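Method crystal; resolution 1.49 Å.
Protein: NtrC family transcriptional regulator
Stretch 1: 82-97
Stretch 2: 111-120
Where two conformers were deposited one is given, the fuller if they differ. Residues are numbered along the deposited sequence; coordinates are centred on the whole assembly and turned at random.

Stretch 1 82-97: DTMRAVYNAKRFGNEL
Stretch 2, residues 111-120: EIEAMLGVKI

Two helix-turn-strand segments of one chain pack side by side, burying 682 Å² between them. Helix 82-90 and helix 111-116 cross at -53°, their axes 11.1 Å apart at closest approach, with Met-84 CA 7.1 Å from Ile-112 CA and Tyr-88 CA 6.9 Å from Leu-116 CA. Residues 91-93 keep helical phi/psi; Gly-94 (158/178) and Asn-95 (-102/-10) then lead into strand 96-97. In the second stretch Gly-117, at 66/44, leaves the helix with the positive phi that glycine tolerates best, and Val-118 (-124/166) leads into strand 119-120.

The strands run parallel, pairing Glu-96 with Lys-119 (CA-CA 4.7 Å) and Leu-97 with Ile-120 (CA-CA 5.0 Å). Two backbone hydrogen bonds fix this register: Lys-119 N donates to Asn-95 O (2.8 Å, 167°) and Leu-97 N to Lys-119 O (2.9 Å, 161°), so the amide and the carbonyl of Lys-119 are both satisfied by the first stretch, at Asn-95 O just before the strand and Leu-97 N within it. CA-H...O contacts supplement them, from Glu-96 CA to Lys-119 O and from Ile-120 CA to Leu-97 O, each 3.4 Å. On the face shared by Glu-96 and Lys-119, both chains extend (chi1 and chi2 t), and Lys-119 NZ meets Glu-96 OE2 at 3.3 Å in a hydrogen-bonded salt bridge, suiting charged residues to this more open side. Leu-97 (m, t) and Ile-120 (m, t) occupy the other face and are buried.

Where the second helix ends, Lys-91 NZ donates to Leu-116 O at 2.9 Å. Lys-91 reaches it with chi1 to chi4 m, t, p, t, while its aliphatic part packs on Val-118, Lys-91 CG to Val-118 CG1 3.4 Å. Within the second stretch, Glu-113 (m, t, chi3 -52°) accepts Ile-120 N at OE2, 2.8 Å and 172°, tying helix to strand; its OE1 is hydrogen-bonded to a residue just outside the stretches. Within the first, Arg-92 NH1 donates to Asn-89 O (2.9 Å).

Between the helices the contact is apolar. Ile-112 (chi1 t, chi2 147°) points toward the first helix, its CD1 3.4 Å from Val-87 CG2 and 2.5 Å from Met-84 SD, shorter than a normal van der Waals contact; both Met-84 and Ile-112 were deposited with two conformers, of which one each is given. Met-84 (m, m, m) starts sideways but brings CE to 3.7 Å from Leu-116 CD1. Leu-116 (m, t) points toward the first stretch, CD1 also lying 3.7 Å from Val-87 CG1. Val-87 (t) bridges onward, its CG1 4.0 Å from Val-118 CG2.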

# COMPACT_ATOMS: atom_id res chain seq x y z
N ASP A 82 -6.54 1.03 9.47
CA ASP A 82 -5.19 1.44 9.05
C ASP A 82 -5.18 2.95 8.82
O ASP A 82 -4.24 3.67 9.22
CB ASP A 82 -4.79 0.80 7.71
CG ASP A 82 -4.55 -0.71 7.76
OD1 ASP A 82 -4.10 -1.22 8.79
OD2 ASP A 82 -4.78 -1.33 6.67
N THR A 83 -6.22 3.46 8.15
CA THR A 83 -6.30 4.90 7.86
C THR A 83 -6.46 5.71 9.16
O THR A 83 -5.80 6.72 9.34
CB THR A 83 -7.46 5.16 6.90
OG1 THR A 83 -7.19 4.47 5.68
CG2 THR A 83 -7.52 6.66 6.56
N MET A 84 -7.33 5.27 10.05
CA MET A 84 -7.52 5.98 11.29
C MET A 84 -6.24 6.02 12.08
O MET A 84 -5.89 7.08 12.60
CB MET A 84 -8.65 5.35 12.11
CG MET A 84 -9.98 5.36 11.40
SD MET A 84 -10.54 7.02 10.91
CE MET A 84 -11.16 7.66 12.48
N ARG A 85 -5.52 4.89 12.18
CA ARG A 85 -4.22 4.89 12.90
C ARG A 85 -3.30 5.98 12.35
O ARG A 85 -2.64 6.70 13.12
CB ARG A 85 -3.50 3.56 12.72
CG ARG A 85 -4.01 2.39 13.54
CD ARG A 85 -3.30 1.13 13.08
NE ARG A 85 -3.32 0.09 14.10
CZ ARG A 85 -3.00 -1.19 13.87
NH1 ARG A 85 -2.64 -1.58 12.68
NH2 ARG A 85 -3.07 -2.07 14.88
N ALA A 86 -3.25 6.12 11.03
CA ALA A 86 -2.36 7.10 10.43
C ALA A 86 -2.82 8.52 10.73
O ALA A 86 -1.98 9.37 11.04
CB ALA A 86 -2.23 6.88 8.93
N VAL A 87 -4.11 8.78 10.64
CA VAL A 87 -4.61 10.13 10.93
C VAL A 87 -4.34 10.46 12.40
O VAL A 87 -3.92 11.58 12.75
CB VAL A 87 -6.08 10.23 10.60
CG1 VAL A 87 -6.65 11.58 11.13
CG2 VAL A 87 -6.28 10.10 9.09
N TYR A 88 -4.62 9.53 13.28
CA TYR A 88 -4.34 9.72 14.69
C TYR A 88 -2.87 10.09 14.93
O TYR A 88 -2.59 11.02 15.69
CB TYR A 88 -4.74 8.43 15.43
CG TYR A 88 -4.29 8.37 16.83
CD1 TYR A 88 -4.91 9.13 17.80
CD2 TYR A 88 -3.23 7.54 17.20
CE1 TYR A 88 -4.48 9.09 19.13
CE2 TYR A 88 -2.82 7.47 18.55
CZ TYR A 88 -3.46 8.25 19.48
OH TYR A 88 -3.06 8.24 20.79
N ASN A 89 -1.94 9.40 14.29
CA ASN A 89 -0.53 9.71 14.44
C ASN A 89 -0.18 11.06 13.85
O ASN A 89 0.63 11.81 14.43
CB ASN A 89 0.31 8.65 13.75
CG ASN A 89 0.38 7.36 14.51
OD1 ASN A 89 0.37 7.35 15.73
ND2 ASN A 89 0.53 6.26 13.78
N ALA A 90 -0.80 11.40 12.72
CA ALA A 90 -0.49 12.66 12.01
C ALA A 90 -0.91 13.90 12.80
O ALA A 90 -0.38 14.99 12.56
CB ALA A 90 -1.15 12.67 10.63
N LYS A 91 -1.81 13.72 13.75
CA LYS A 91 -2.31 14.85 14.55
C LYS A 91 -1.20 15.48 15.36
O LYS A 91 -1.32 16.64 15.81
CB LYS A 91 -3.41 14.40 15.50
CG LYS A 91 -4.74 14.23 14.83
CD LYS A 91 -5.83 13.78 15.83
CE LYS A 91 -6.11 14.85 16.91
NZ LYS A 91 -7.06 14.31 17.93
N ARG A 92 -0.11 14.76 15.55
CA ARG A 92 0.98 15.40 16.31
C ARG A 92 1.54 16.60 15.57
O ARG A 92 2.19 17.46 16.19
CB ARG A 92 2.09 14.43 16.62
CG ARG A 92 2.92 14.01 15.45
CD ARG A 92 3.77 12.86 15.92
NE ARG A 92 4.81 12.43 14.99
CZ ARG A 92 4.60 11.63 13.95
NH1 ARG A 92 3.37 11.19 13.66
NH2 ARG A 92 5.63 11.29 13.17
N PHE A 93 1.35 16.63 14.25
CA PHE A 93 1.89 17.74 13.44
C PHE A 93 0.96 18.92 13.35
O PHE A 93 1.41 20.03 13.03
CB PHE A 93 2.24 17.29 12.02
CG PHE A 93 3.26 16.18 11.94
CD1 PHE A 93 4.55 16.37 12.38
CD2 PHE A 93 2.92 14.96 11.38
CE1 PHE A 93 5.50 15.35 12.29
CE2 PHE A 93 3.86 13.93 11.27
CZ PHE A 93 5.14 14.13 11.72
N GLY A 94 -0.33 18.70 13.56
CA GLY A 94 -1.35 19.74 13.39
C GLY A 94 -2.69 19.09 13.16
O GLY A 94 -2.77 17.86 13.12
N ASN A 95 -3.76 19.88 13.04
CA ASN A 95 -5.10 19.30 12.84
C ASN A 95 -5.65 19.33 11.41
O ASN A 95 -6.67 18.71 11.15
CB ASN A 95 -6.13 19.87 13.83
CG ASN A 95 -6.02 21.37 14.00
OD1 ASN A 95 -6.01 22.13 13.03
ND2 ASN A 95 -5.95 21.81 15.25
N GLU A 96 -4.98 20.05 10.51
CA GLU A 96 -5.46 20.15 9.13
C GLU A 96 -4.59 19.29 8.23
O GLU A 96 -3.40 19.50 8.12
CB GLU A 96 -5.55 21.59 8.61
CG GLU A 96 -5.95 21.60 7.13
CD GLU A 96 -6.45 22.94 6.58
OE1 GLU A 96 -5.92 24.00 6.97
OE2 GLU A 96 -7.37 22.90 5.72
N LEU A 97 -5.21 18.30 7.60
CA LEU A 97 -4.46 17.27 6.86
C LEU A 97 -5.01 17.07 5.47
O LEU A 97 -6.19 17.28 5.24
CB LEU A 97 -4.60 15.92 7.60
CG LEU A 97 -4.59 15.89 9.13
CD1 LEU A 97 -4.87 14.49 9.65
CD2 LEU A 97 -3.27 16.37 9.66
N GLU A 111 -16.47 11.27 8.46
CA GLU A 111 -16.49 10.42 9.63
C GLU A 111 -15.20 10.53 10.44
O GLU A 111 -15.22 10.59 11.67
CB GLU A 111 -16.77 8.97 9.22
CG GLU A 111 -17.04 8.11 10.41
CD GLU A 111 -17.72 6.79 10.10
OE1 GLU A 111 -17.62 6.28 8.97
OE2 GLU A 111 -18.33 6.25 11.05
N ILE A 112 -14.06 10.54 9.76
CA ILE A 112 -12.80 10.63 10.50
C ILE A 112 -12.59 12.02 11.12
O ILE A 112 -12.03 12.15 12.20
CB ILE A 112 -11.63 10.17 9.61
CG1 ILE A 112 -10.31 10.08 10.39
CG2 ILE A 112 -11.54 11.01 8.33
CD1 ILE A 112 -9.41 8.96 9.89
N GLU A 113 -13.08 13.06 10.44
CA GLU A 113 -13.06 14.42 11.04
C GLU A 113 -13.84 14.45 12.33
O GLU A 113 -13.37 14.97 13.34
CB GLU A 113 -13.66 15.43 10.07
CG GLU A 113 -12.76 15.75 8.88
CD GLU A 113 -13.39 16.72 7.92
OE1 GLU A 113 -14.55 16.49 7.49
OE2 GLU A 113 -12.73 17.72 7.57
N ALA A 114 -15.04 13.87 12.30
CA ALA A 114 -15.88 13.80 13.48
C ALA A 114 -15.26 12.99 14.61
O ALA A 114 -15.33 13.40 15.76
CB ALA A 114 -17.24 13.24 13.08
N MET A 115 -14.67 11.85 14.27
CA MET A 115 -14.17 10.88 15.26
C MET A 115 -12.81 11.24 15.87
O MET A 115 -12.49 10.85 17.01
CB MET A 115 -14.13 9.44 14.66
CG MET A 115 -15.48 8.84 14.13
SD MET A 115 -15.38 7.10 13.53
CE MET A 115 -15.07 6.44 15.14
N LEU A 116 -11.98 11.97 15.11
CA LEU A 116 -10.63 12.31 15.56
C LEU A 116 -10.38 13.82 15.74
O LEU A 116 -9.28 14.23 16.14
CB LEU A 116 -9.57 11.66 14.64
CG LEU A 116 -9.39 10.14 14.78
CD1 LEU A 116 -8.31 9.68 13.82
CD2 LEU A 116 -9.04 9.74 16.21
N GLY A 117 -11.38 14.64 15.45
CA GLY A 117 -11.29 16.07 15.70
C GLY A 117 -10.25 16.75 14.84
O GLY A 117 -9.45 17.58 15.32
N VAL A 118 -10.25 16.39 13.56
CA VAL A 118 -9.34 16.96 12.56
C VAL A 118 -10.11 17.55 11.39
O VAL A 118 -11.32 17.34 11.26
CB VAL A 118 -8.35 15.89 12.03
CG1 VAL A 118 -7.40 15.47 13.12
CG2 VAL A 118 -9.09 14.68 11.47
N LYS A 119 -9.41 18.34 10.57
CA LYS A 119 -9.96 18.82 9.32
C LYS A 119 -9.20 18.09 8.24
O LYS A 119 -7.97 18.01 8.26
CB LYS A 119 -9.76 20.34 9.19
CG LYS A 119 -10.52 20.95 8.02
CD LYS A 119 -10.48 22.47 8.07
CE LYS A 119 -11.12 23.06 6.81
NZ LYS A 119 -10.32 24.22 6.30
N ILE A 120 -9.95 17.51 7.31
CA ILE A 120 -9.35 16.70 6.27
C ILE A 120 -9.82 17.18 4.92
O ILE A 120 -11.04 17.35 4.70
CB ILE A 120 -9.76 15.22 6.45
CG1 ILE A 120 -9.06 14.64 7.68
CG2 ILE A 120 -9.38 14.37 5.23
CD1 ILE A 120 -9.60 13.34 8.13